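Local coordinates for protein transcription factor cep-1 (Caenorhabditis elegans, PDB 1T4W) that activates transcription from p53 consensus DNA sites, promotes apoptosis after DNA damage and other stress, and ensures proper meiotic chromosome segregation, at residues 20-34 / 174-188. Sequence-based numbering, arbitrary orientation.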
ATOM      1  N   ALA A  20      -7.237  -0.363 -11.287  1.00 21.77           N
ATOM      2  CA  ALA A  20      -8.136   0.780 -11.279  1.00 22.91           C
ATOM      3  C   ALA A  20      -8.122   1.378  -9.877  1.00 29.26           C
ATOM      4  O   ALA A  20      -7.963   0.664  -8.881  1.00 21.93           O
ATOM      5  CB  ALA A  20      -9.539   0.328 -11.634  1.00 15.63           C
ATOM      6  N   PHE A  21      -8.315   2.686  -9.810  1.00 27.10           N
ATOM      7  CA  PHE A  21      -8.291   3.419  -8.551  1.00 28.96           C
ATOM      8  C   PHE A  21      -9.512   4.302  -8.455  1.00 30.45           C
ATOM      9  O   PHE A  21     -10.005   4.794  -9.465  1.00 32.62           O
ATOM     10  CB  PHE A  21      -7.012   4.268  -8.495  1.00 30.72           C
ATOM     11  CG  PHE A  21      -6.892   5.123  -7.265  1.00 47.67           C
ATOM     12  CD1 PHE A  21      -7.703   6.247  -7.096  1.00 56.48           C
ATOM     13  CD2 PHE A  21      -5.990   4.790  -6.259  1.00 53.62           C
ATOM     14  CE1 PHE A  21      -7.617   7.021  -5.940  1.00 56.70           C
ATOM     15  CE2 PHE A  21      -5.896   5.559  -5.101  1.00 46.19           C
ATOM     16  CZ  PHE A  21      -6.712   6.673  -4.942  1.00 56.49           C
ATOM     17  N   ALA A  22     -10.019   4.494  -7.244  1.00 23.51           N
ATOM     18  CA  ALA A  22     -11.168   5.366  -7.069  1.00 23.63           C
ATOM     19  C   ALA A  22     -11.181   5.896  -5.644  1.00 31.47           C
ATOM     20  O   ALA A  22     -10.445   5.414  -4.770  1.00 22.33           O
ATOM     21  CB  ALA A  22     -12.484   4.622  -7.368  1.00 23.29           C
ATOM     22  N   ILE A  23     -12.026   6.893  -5.426  1.00 26.42           N
ATOM     23  CA  ILE A  23     -12.183   7.517  -4.129  1.00 27.69           C
ATOM     24  C   ILE A  23     -13.618   7.266  -3.774  1.00 32.29           C
ATOM     25  O   ILE A  23     -14.462   7.223  -4.665  1.00 30.59           O
ATOM     26  CB  ILE A  23     -11.996   9.037  -4.201  1.00 34.40           C
ATOM     27  CG1 ILE A  23     -10.627   9.382  -4.789  1.00 41.33           C
ATOM     28  CG2 ILE A  23     -12.146   9.625  -2.815  1.00 43.65           C
ATOM     29  CD1 ILE A  23      -9.457   9.014  -3.919  1.00 42.30           C
ATOM     30  N   SER A  24     -13.901   7.095  -2.485  1.00 21.12           N
ATOM     31  CA  SER A  24     -15.270   6.871  -2.061  1.00 24.09           C
ATOM     32  C   SER A  24     -15.913   8.235  -1.853  1.00 42.56           C
ATOM     33  O   SER A  24     -15.243   9.266  -1.966  1.00 35.31           O
ATOM     34  CB  SER A  24     -15.310   6.084  -0.753  1.00 31.23           C
ATOM     35  OG  SER A  24     -14.841   6.864   0.334  1.00 24.37           O
ATOM     36  N   SER A  25     -17.208   8.241  -1.562  1.00 38.18           N
ATOM     37  CA  SER A  25     -17.915   9.488  -1.320  1.00 54.29           C
ATOM     38  C   SER A  25     -17.290  10.131  -0.088  1.00 50.95           C
ATOM     39  O   SER A  25     -17.361  11.341   0.087  1.00 52.33           O
ATOM     40  CB  SER A  25     -19.396   9.229  -1.059  1.00 52.52           C
ATOM     41  OG  SER A  25     -19.584   8.709   0.244  1.00 60.13           O
ATOM     42  N   GLU A  26     -16.671   9.311   0.762  1.00 49.35           N
ATOM     43  CA  GLU A  26     -16.017   9.815   1.965  1.00 48.44           C
ATOM     44  C   GLU A  26     -14.561  10.183   1.682  1.00 41.09           C
ATOM     45  O   GLU A  26     -13.791  10.466   2.594  1.00 39.47           O
ATOM     46  CB  GLU A  26     -16.081   8.779   3.083  1.00 42.72           C
ATOM     47  CG  GLU A  26     -17.490   8.319   3.369  1.00 64.34           C
ATOM     48  CD  GLU A  26     -18.418   9.484   3.656  1.00 73.55           C
ATOM     49  OE1 GLU A  26     -18.261  10.123   4.719  1.00 79.18           O
ATOM     50  OE2 GLU A  26     -19.297   9.770   2.813  1.00 77.73           O
ATOM     51  N   HIS A  27     -14.187  10.157   0.410  1.00 36.21           N
ATOM     52  CA  HIS A  27     -12.831  10.521  -0.004  1.00 45.78           C
ATOM     53  C   HIS A  27     -11.681   9.571   0.373  1.00 44.09           C
ATOM     54  O   HIS A  27     -10.519   9.955   0.335  1.00 35.37           O
ATOM     55  CB  HIS A  27     -12.512  11.937   0.482  1.00 58.09           C
ATOM     56  CG  HIS A  27     -13.379  12.989  -0.136  1.00 65.77           C
ATOM     57  ND1 HIS A  27     -13.353  13.276  -1.484  1.00 68.12           N
ATOM     58  CD2 HIS A  27     -14.326  13.794   0.402  1.00 67.44           C
ATOM     59  CE1 HIS A  27     -14.248  14.209  -1.752  1.00 65.38           C
ATOM     60  NE2 HIS A  27     -14.853  14.539  -0.625  1.00 71.43           N
ATOM     61  N   GLU A  28     -12.008   8.340   0.739  1.00 33.16           N
ATOM     62  CA  GLU A  28     -11.007   7.345   1.068  1.00 27.00           C
ATOM     63  C   GLU A  28     -10.592   6.696  -0.247  1.00 22.74           C
ATOM     64  O   GLU A  28     -11.376   6.653  -1.205  1.00 19.13           O
ATOM     65  CB  GLU A  28     -11.609   6.343   2.036  1.00 24.17           C
ATOM     66  CG  GLU A  28     -12.092   7.050   3.288  1.00 33.07           C
ATOM     67  CD  GLU A  28     -12.381   6.111   4.428  1.00 46.86           C
ATOM     68  OE1 GLU A  28     -13.324   5.289   4.313  1.00 34.90           O
ATOM     69  OE2 GLU A  28     -11.654   6.201   5.442  1.00 55.80           O
ATOM     70  N   LYS A  29      -9.370   6.184  -0.298  1.00 22.21           N
ATOM     71  CA  LYS A  29      -8.846   5.616  -1.528  1.00 18.47           C
ATOM     72  C   LYS A  29      -8.958   4.113  -1.682  1.00 19.84           C
ATOM     73  O   LYS A  29      -8.654   3.361  -0.759  1.00 20.87           O
ATOM     74  CB  LYS A  29      -7.406   6.065  -1.682  1.00 23.48           C
ATOM     75  CG  LYS A  29      -7.301   7.577  -1.492  1.00 30.53           C
ATOM     76  CD  LYS A  29      -5.913   8.074  -1.696  1.00 25.09           C
ATOM     77  CE  LYS A  29      -5.891   9.598  -1.579  1.00 25.70           C
ATOM     78  NZ  LYS A  29      -4.500  10.037  -1.639  1.00 27.95           N
ATOM     79  N   TYR A  30      -9.372   3.689  -2.873  1.00 19.62           N
ATOM     80  CA  TYR A  30      -9.552   2.268  -3.180  1.00 26.44           C
ATOM     81  C   TYR A  30      -8.781   1.847  -4.416  1.00 23.20           C
ATOM     82  O   TYR A  30      -8.800   2.518  -5.448  1.00 21.92           O
ATOM     83  CB  TYR A  30     -11.036   1.951  -3.406  1.00 20.23           C
ATOM     84  CG  TYR A  30     -11.907   2.137  -2.183  1.00 18.01           C
ATOM     85  CD1 TYR A  30     -12.072   3.394  -1.602  1.00 17.79           C
ATOM     86  CD2 TYR A  30     -12.552   1.044  -1.596  1.00 14.42           C
ATOM     87  CE1 TYR A  30     -12.857   3.562  -0.460  1.00 21.00           C
ATOM     88  CE2 TYR A  30     -13.339   1.200  -0.459  1.00 20.21           C
ATOM     89  CZ  TYR A  30     -13.488   2.459   0.101  1.00 30.08           C
ATOM     90  OH  TYR A  30     -14.290   2.605   1.203  1.00 29.74           O
ATOM     91  N   LEU A  31      -8.097   0.721  -4.307  1.00 21.04           N
ATOM     92  CA  LEU A  31      -7.342   0.182  -5.429  1.00 18.04           C
ATOM     93  C   LEU A  31      -7.765  -1.264  -5.730  1.00 17.73           C
ATOM     94  O   LEU A  31      -7.962  -2.064  -4.813  1.00 16.98           O
ATOM     95  CB  LEU A  31      -5.832   0.186  -5.125  1.00 16.18           C
ATOM     96  CG  LEU A  31      -4.960  -0.639  -6.090  1.00 23.61           C
ATOM     97  CD1 LEU A  31      -4.818   0.102  -7.419  1.00 19.82           C
ATOM     98  CD2 LEU A  31      -3.574  -0.876  -5.467  1.00 20.59           C
ATOM     99  N   TRP A  32      -7.927  -1.581  -7.009  1.00 18.04           N
ATOM    100  CA  TRP A  32      -8.227  -2.951  -7.422  1.00 20.58           C
ATOM    101  C   TRP A  32      -7.143  -3.213  -8.444  1.00 21.58           C
ATOM    102  O   TRP A  32      -6.895  -2.364  -9.300  1.00 19.06           O
ATOM    103  CB  TRP A  32      -9.595  -3.075  -8.111  1.00 19.19           C
ATOM    104  CG  TRP A  32     -10.784  -2.715  -7.234  1.00 17.39           C
ATOM    105  CD1 TRP A  32     -11.583  -3.570  -6.523  1.00 18.72           C
ATOM    106  CD2 TRP A  32     -11.286  -1.403  -6.994  1.00 13.65           C
ATOM    107  NE1 TRP A  32     -12.565  -2.867  -5.861  1.00 11.74           N
ATOM    108  CE2 TRP A  32     -12.401  -1.532  -6.130  1.00 17.99           C
ATOM    109  CE3 TRP A  32     -10.897  -0.125  -7.423  1.00 17.56           C
ATOM    110  CZ2 TRP A  32     -13.135  -0.429  -5.687  1.00 15.58           C
ATOM    111  CZ3 TRP A  32     -11.627   0.973  -6.982  1.00 19.02           C
ATOM    112  CH2 TRP A  32     -12.736   0.812  -6.123  1.00 19.93           C
ATOM    113  N   THR A  33      -6.491  -4.367  -8.359  1.00 16.37           N
ATOM    114  CA  THR A  33      -5.431  -4.711  -9.323  1.00 15.26           C
ATOM    115  C   THR A  33      -5.327  -6.225  -9.433  1.00 23.20           C
ATOM    116  O   THR A  33      -5.762  -6.943  -8.533  1.00 20.86           O
ATOM    117  CB  THR A  33      -4.045  -4.162  -8.848  1.00 11.40           C
ATOM    118  OG1 THR A  33      -2.993  -4.628  -9.707  1.00 17.09           O
ATOM    119  CG2 THR A  33      -3.761  -4.622  -7.423  1.00 15.21           C
ATOM    120  N   LYS A  34      -4.769  -6.710 -10.540  1.00 21.40           N
ATOM    121  CA  LYS A  34      -4.564  -8.150 -10.704  1.00 26.50           C
ATOM    122  C   LYS A  34      -3.240  -8.432 -10.006  1.00 26.07           C
ATOM    123  O   LYS A  34      -2.443  -7.512  -9.813  1.00 17.61           O
ATOM    124  CB  LYS A  34      -4.384  -8.521 -12.180  1.00 16.32           C
ATOM    125  CG  LYS A  34      -5.557  -8.254 -13.092  1.00 23.53           C
ATOM    126  CD  LYS A  34      -5.155  -8.747 -14.448  1.00 30.86           C
ATOM    127  CE  LYS A  34      -6.177  -8.422 -15.499  1.00 40.07           C
ATOM    128  NZ  LYS A  34      -5.769  -9.079 -16.769  1.00 47.74           N
ATOM    129  N   GLN A 174      -8.551   0.640   1.035  1.00 18.63           N
ATOM    130  CA  GLN A 174      -8.850  -0.724   0.647  1.00 18.59           C
ATOM    131  C   GLN A 174      -8.177  -1.088  -0.658  1.00 17.57           C
ATOM    132  O   GLN A 174      -8.297  -0.376  -1.654  1.00 18.93           O
ATOM    133  CB  GLN A 174     -10.368  -0.979   0.506  1.00 17.43           C
ATOM    134  CG  GLN A 174     -10.675  -2.333  -0.151  1.00 16.49           C
ATOM    135  CD  GLN A 174     -12.153  -2.521  -0.426  1.00 29.09           C
ATOM    136  OE1 GLN A 174     -12.926  -2.621   0.508  1.00 22.82           O
ATOM    137  NE2 GLN A 174     -12.555  -2.547  -1.713  1.00 18.40           N
ATOM    138  N   VAL A 175      -7.476  -2.213  -0.625  1.00 19.71           N
ATOM    139  CA  VAL A 175      -6.813  -2.752  -1.784  1.00 13.62           C
ATOM    140  C   VAL A 175      -7.391  -4.148  -2.021  1.00 20.07           C
ATOM    141  O   VAL A 175      -7.472  -4.983  -1.098  1.00 17.75           O
ATOM    142  CB  VAL A 175      -5.289  -2.871  -1.555  1.00 17.29           C
ATOM    143  CG1 VAL A 175      -4.655  -3.638  -2.704  1.00 19.84           C
ATOM    144  CG2 VAL A 175      -4.664  -1.486  -1.439  1.00 15.44           C
ATOM    145  N   ARG A 176      -7.827  -4.407  -3.245  1.00 16.98           N
ATOM    146  CA  ARG A 176      -8.338  -5.734  -3.554  1.00 22.43           C
ATOM    147  C   ARG A 176      -7.562  -6.292  -4.731  1.00 22.72           C
ATOM    148  O   ARG A 176      -7.362  -5.602  -5.722  1.00 18.89           O
ATOM    149  CB  ARG A 176      -9.842  -5.693  -3.868  1.00 19.53           C
ATOM    150  CG  ARG A 176     -10.712  -5.519  -2.643  1.00 20.56           C
ATOM    151  CD  ARG A 176     -12.190  -5.746  -2.991  1.00 29.71           C
ATOM    152  NE  ARG A 176     -12.437  -7.149  -3.313  1.00 26.96           N
ATOM    153  CZ  ARG A 176     -13.447  -7.580  -4.053  1.00 34.78           C
ATOM    154  NH1 ARG A 176     -14.317  -6.719  -4.560  1.00 28.19           N
ATOM    155  NH2 ARG A 176     -13.593  -8.876  -4.276  1.00 36.64           N
ATOM    156  N   ILE A 177      -7.103  -7.532  -4.602  1.00 19.52           N
ATOM    157  CA  ILE A 177      -6.344  -8.186  -5.654  1.00 22.11           C
ATOM    158  C   ILE A 177      -7.308  -9.231  -6.214  1.00 24.09           C
ATOM    159  O   ILE A 177      -7.551 -10.277  -5.607  1.00 22.00           O
ATOM    160  CB  ILE A 177      -5.054  -8.806  -5.077  1.00 20.22           C
ATOM    161  CG1 ILE A 177      -4.203  -7.701  -4.425  1.00 22.80           C
ATOM    162  CG2 ILE A 177      -4.241  -9.439  -6.202  1.00 20.02           C
ATOM    163  CD1 ILE A 177      -3.728  -8.029  -3.046  1.00 27.85           C
ATOM    164  N   VAL A 178      -7.858  -8.912  -7.376  1.00 18.88           N
ATOM    165  CA  VAL A 178      -8.892  -9.712  -8.019  1.00 17.88           C
ATOM    166  C   VAL A 178      -8.580 -10.031  -9.471  1.00 24.91           C
ATOM    167  O   VAL A 178      -7.600  -9.554 -10.016  1.00 21.66           O
ATOM    168  CB  VAL A 178     -10.204  -8.926  -7.989  1.00 24.96           C
ATOM    169  CG1 VAL A 178     -10.587  -8.608  -6.564  1.00 23.16           C
ATOM    170  CG2 VAL A 178     -10.020  -7.608  -8.780  1.00 17.36           C
ATOM    171  N   ALA A 179      -9.460 -10.802 -10.105  1.00 25.34           N
ATOM    172  CA  ALA A 179      -9.293 -11.207 -11.503  1.00 23.74           C
ATOM    173  C   ALA A 179      -9.673 -10.118 -12.523  1.00 21.45           C
ATOM    174  O   ALA A 179      -9.016  -9.943 -13.555  1.00 24.80           O
ATOM    175  CB  ALA A 179     -10.131 -12.470 -11.761  1.00 25.58           C
ATOM    176  N   TYR A 180     -10.733  -9.378 -12.227  1.00 25.44           N
ATOM    177  CA  TYR A 180     -11.213  -8.336 -13.130  1.00 23.74           C
ATOM    178  C   TYR A 180     -11.372  -7.008 -12.380  1.00 23.95           C
ATOM    179  O   TYR A 180     -12.484  -6.599 -12.022  1.00 19.62           O
ATOM    180  CB  TYR A 180     -12.547  -8.796 -13.725  1.00 25.65           C
ATOM    181  CG  TYR A 180     -12.381 -10.034 -14.569  1.00 27.06           C
ATOM    182  CD1 TYR A 180     -11.742  -9.972 -15.810  1.00 28.65           C
ATOM    183  CD2 TYR A 180     -12.818 -11.278 -14.110  1.00 21.06           C
ATOM    184  CE1 TYR A 180     -11.537 -11.140 -16.591  1.00 30.16           C
ATOM    185  CE2 TYR A 180     -12.619 -12.453 -14.868  1.00 27.90           C
ATOM    186  CZ  TYR A 180     -11.982 -12.371 -16.098  1.00 32.01           C
ATOM    187  OH  TYR A 180     -11.775 -13.515 -16.830  1.00 44.49           O
ATOM    188  N   PRO A 181     -10.253  -6.314 -12.136  1.00 22.48           N
ATOM    189  CA  PRO A 181     -10.347  -5.042 -11.413  1.00 18.51           C
ATOM    190  C   PRO A 181     -11.387  -4.062 -11.962  1.00 23.74           C
ATOM    191  O   PRO A 181     -12.012  -3.350 -11.176  1.00 22.81           O
ATOM    192  CB  PRO A 181      -8.900  -4.495 -11.456  1.00 20.18           C
ATOM    193  CG  PRO A 181      -8.231  -5.271 -12.580  1.00 29.39           C
ATOM    194  CD  PRO A 181      -8.859  -6.640 -12.486  1.00 22.69           C
ATOM    195  N   ARG A 182     -11.593  -4.014 -13.285  1.00 16.51           N
ATOM    196  CA  ARG A 182     -12.585  -3.068 -13.824  1.00 27.78           C
ATOM    197  C   ARG A 182     -14.031  -3.408 -13.448  1.00 25.07           C
ATOM    198  O   ARG A 182     -14.854  -2.514 -13.326  1.00 22.50           O
ATOM    199  CB  ARG A 182     -12.442  -2.908 -15.350  1.00 23.15           C
ATOM    200  CG  ARG A 182     -11.189  -2.109 -15.741  1.00 26.98           C
ATOM    201  CD  ARG A 182     -11.298  -0.606 -15.353  1.00 19.77           C
ATOM    202  NE  ARG A 182      -9.990   0.078 -15.344  1.00 26.60           N
ATOM    203  CZ  ARG A 182      -9.800   1.326 -14.920  1.00 23.19           C
ATOM    204  NH1 ARG A 182     -10.820   2.042 -14.483  1.00 15.61           N
ATOM    205  NH2 ARG A 182      -8.587   1.852 -14.909  1.00 21.69           N
ATOM    206  N   ARG A 183     -14.339  -4.690 -13.263  1.00 21.48           N
ATOM    207  CA  ARG A 183     -15.684  -5.076 -12.844  1.00 17.91           C
ATOM    208  C   ARG A 183     -15.948  -4.504 -11.444  1.00 18.17           C
ATOM    209  O   ARG A 183     -16.932  -3.788 -11.222  1.00 16.06           O
ATOM    210  CB  ARG A 183     -15.829  -6.601 -12.784  1.00 17.93           C
ATOM    211  CG  ARG A 183     -17.081  -7.087 -12.029  1.00 22.45           C
ATOM    212  CD  ARG A 183     -17.070  -8.599 -11.852  1.00 24.24           C
ATOM    213  NE  ARG A 183     -16.950  -9.292 -13.137  1.00 22.60           N
ATOM    214  CZ  ARG A 183     -16.651 -10.585 -13.263  1.00 28.57           C
ATOM    215  NH1 ARG A 183     -16.568 -11.144 -14.461  1.00 21.96           N
ATOM    216  NH2 ARG A 183     -16.426 -11.326 -12.189  1.00 23.45           N
ATOM    217  N   ASP A 184     -15.045  -4.795 -10.512  1.00 15.53           N
ATOM    218  CA  ASP A 184     -15.207  -4.344  -9.137  1.00 19.25           C
ATOM    219  C   ASP A 184     -15.165  -2.818  -9.002  1.00 21.94           C
ATOM    220  O   ASP A 184     -15.946  -2.228  -8.249  1.00 21.24           O
ATOM    221  CB  ASP A 184     -14.151  -5.016  -8.252  1.00 19.88           C
ATOM    222  CG  ASP A 184     -14.346  -6.536  -8.171  1.00 26.33           C
ATOM    223  OD1 ASP A 184     -15.475  -6.948  -7.887  1.00 33.70           O
ATOM    224  OD2 ASP A 184     -13.389  -7.308  -8.385  1.00 28.64           O
ATOM    225  N   TRP A 185     -14.252  -2.190  -9.728  1.00 17.73           N
ATOM    226  CA  TRP A 185     -14.141  -0.734  -9.734  1.00 19.65           C
ATOM    227  C   TRP A 185     -15.456  -0.118 -10.233  1.00 16.78           C
ATOM    228  O   TRP A 185     -15.968   0.849  -9.648  1.00 20.03           O
ATOM    229  CB  TRP A 185     -13.022  -0.293 -10.679  1.00 16.10           C
ATOM    230  CG  TRP A 185     -13.083   1.178 -11.090  1.00 21.46           C
ATOM    231  CD1 TRP A 185     -12.649   2.253 -10.362  1.00 28.14           C
ATOM    232  CD2 TRP A 185     -13.530   1.705 -12.353  1.00 22.73           C
ATOM    233  NE1 TRP A 185     -12.789   3.413 -11.096  1.00 20.00           N
ATOM    234  CE2 TRP A 185     -13.327   3.105 -12.318  1.00 20.41           C
ATOM    235  CE3 TRP A 185     -14.078   1.130 -13.510  1.00 25.71           C
ATOM    236  CZ2 TRP A 185     -13.653   3.942 -13.398  1.00 24.43           C
ATOM    237  CZ3 TRP A 185     -14.404   1.965 -14.587  1.00 19.38           C
ATOM    238  CH2 TRP A 185     -14.190   3.355 -14.521  1.00 17.37           C
ATOM    239  N   LYS A 186     -15.997  -0.662 -11.322  1.00 20.89           N
ATOM    240  CA  LYS A 186     -17.230  -0.108 -11.876  1.00 17.76           C
ATOM    241  C   LYS A 186     -18.403  -0.267 -10.920  1.00 24.79           C
ATOM    242  O   LYS A 186     -19.220   0.665 -10.751  1.00 19.90           O
ATOM    243  CB  LYS A 186     -17.544  -0.746 -13.232  1.00 23.83           C
ATOM    244  CG  LYS A 186     -18.879  -0.320 -13.878  1.00 21.26           C
ATOM    245  CD  LYS A 186     -19.029   1.205 -14.047  1.00 29.54           C
ATOM    246  CE  LYS A 186     -17.991   1.831 -14.957  1.00 22.68           C
ATOM    247  NZ  LYS A 186     -18.525   3.146 -15.534  1.00 30.22           N
ATOM    248  N   ASN A 187     -18.499  -1.439 -10.299  1.00 20.80           N
ATOM    249  CA  ASN A 187     -19.569  -1.679  -9.338  1.00 21.70           C
ATOM    250  C   ASN A 187     -19.414  -0.678  -8.199  1.00 24.18           C
ATOM    251  O   ASN A 187     -20.389  -0.096  -7.728  1.00 20.21           O
ATOM    252  CB  ASN A 187     -19.498  -3.105  -8.769  1.00 20.05           C
ATOM    253  CG  ASN A 187     -20.009  -4.144  -9.750  1.00 19.29           C
ATOM    254  OD1 ASN A 187     -20.701  -3.805 -10.690  1.00 20.41           O
ATOM    255  ND2 ASN A 187     -19.692  -5.415  -9.511  1.00 18.50           N
ATOM    256  N   PHE A 188     -18.183  -0.494  -7.737  1.00 19.98           N
ATOM    257  CA  PHE A 188     -17.950   0.450  -6.647  1.00 24.12           C
ATOM    258  C   PHE A 188     -18.388   1.875  -7.003  1.00 21.50           C
ATOM    259  O   PHE A 188     -19.090   2.529  -6.227  1.00 21.87           O
ATOM    260  CB  PHE A 188     -16.467   0.463  -6.260  1.00 22.01           C
ATOM    261  CG  PHE A 188     -16.129   1.453  -5.168  1.00 28.07           C
ATOM    262  CD1 PHE A 188     -16.217   1.092  -3.831  1.00 30.63           C
ATOM    263  CD2 PHE A 188     -15.684   2.733  -5.484  1.00 24.05           C
ATOM    264  CE1 PHE A 188     -15.853   1.991  -2.825  1.00 39.71           C
ATOM    265  CE2 PHE A 188     -15.317   3.639  -4.484  1.00 25.92           C
ATOM    266  CZ  PHE A 188     -15.399   3.267  -3.164  1.00 25.67           C
TER
HETATM  267  O   HOH W   1      -8.371   4.063 -12.315  1.00 34.96           O
HETATM  268  O   HOH W   2     -10.557  -1.902  -3.358  1.00 26.54           O
HETATM  269  O   HOH W   3     -14.742  -3.979  -4.373  1.00 19.07           O
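At the edge of the mixed β-sheet in this p53-family DNA-binding domain, strand 29-33 pairs in parallel with strand 174-177, and helix 181-188 folds back over the face carrying Y30, W32, Q174 and R176. The strands are joined by alternating backbone bonds, among them R176 N to L31 O (2.8 Å) and T33 N to R176 O (3.0 Å). W32 has the largest share of the contact, wedged between sheet and helix. With CG anti to the carbonyl carbon (chi1 -63°), its indole turns one face to the helix: W185 CA sits over the six-membered ring, 3.9 Å from its centroid, and the W185 indole points its edge at that face in an offset edge-to-face pair. F188 CB reaches W32 CZ2 at 3.5 Å. Beyond it F188 brings CE1 and CZ over one face of Y30 (CE1 to Y30 CE2 3.5 Å), the two planes oblique at 38°, completing an aromatic cluster of Y30, W32, W185 and F188 between sheet and helix. A water accepts from W32 NE1 (2.9 Å) and R176 NH1 (2.8 Å). With an alanine in place of W32, a gap would probably open beside W185 and F188, and the water bound to R176 would lose its indole donor. R176 NH1 also forms a salt bridge with D184 OD1, and its NH2 one with E141. At the outer strand 20-23, A20 CB sits over the guanidinium face of R182, 3.4 Å from R182 CZ, while R182 NE bonds to S16 O.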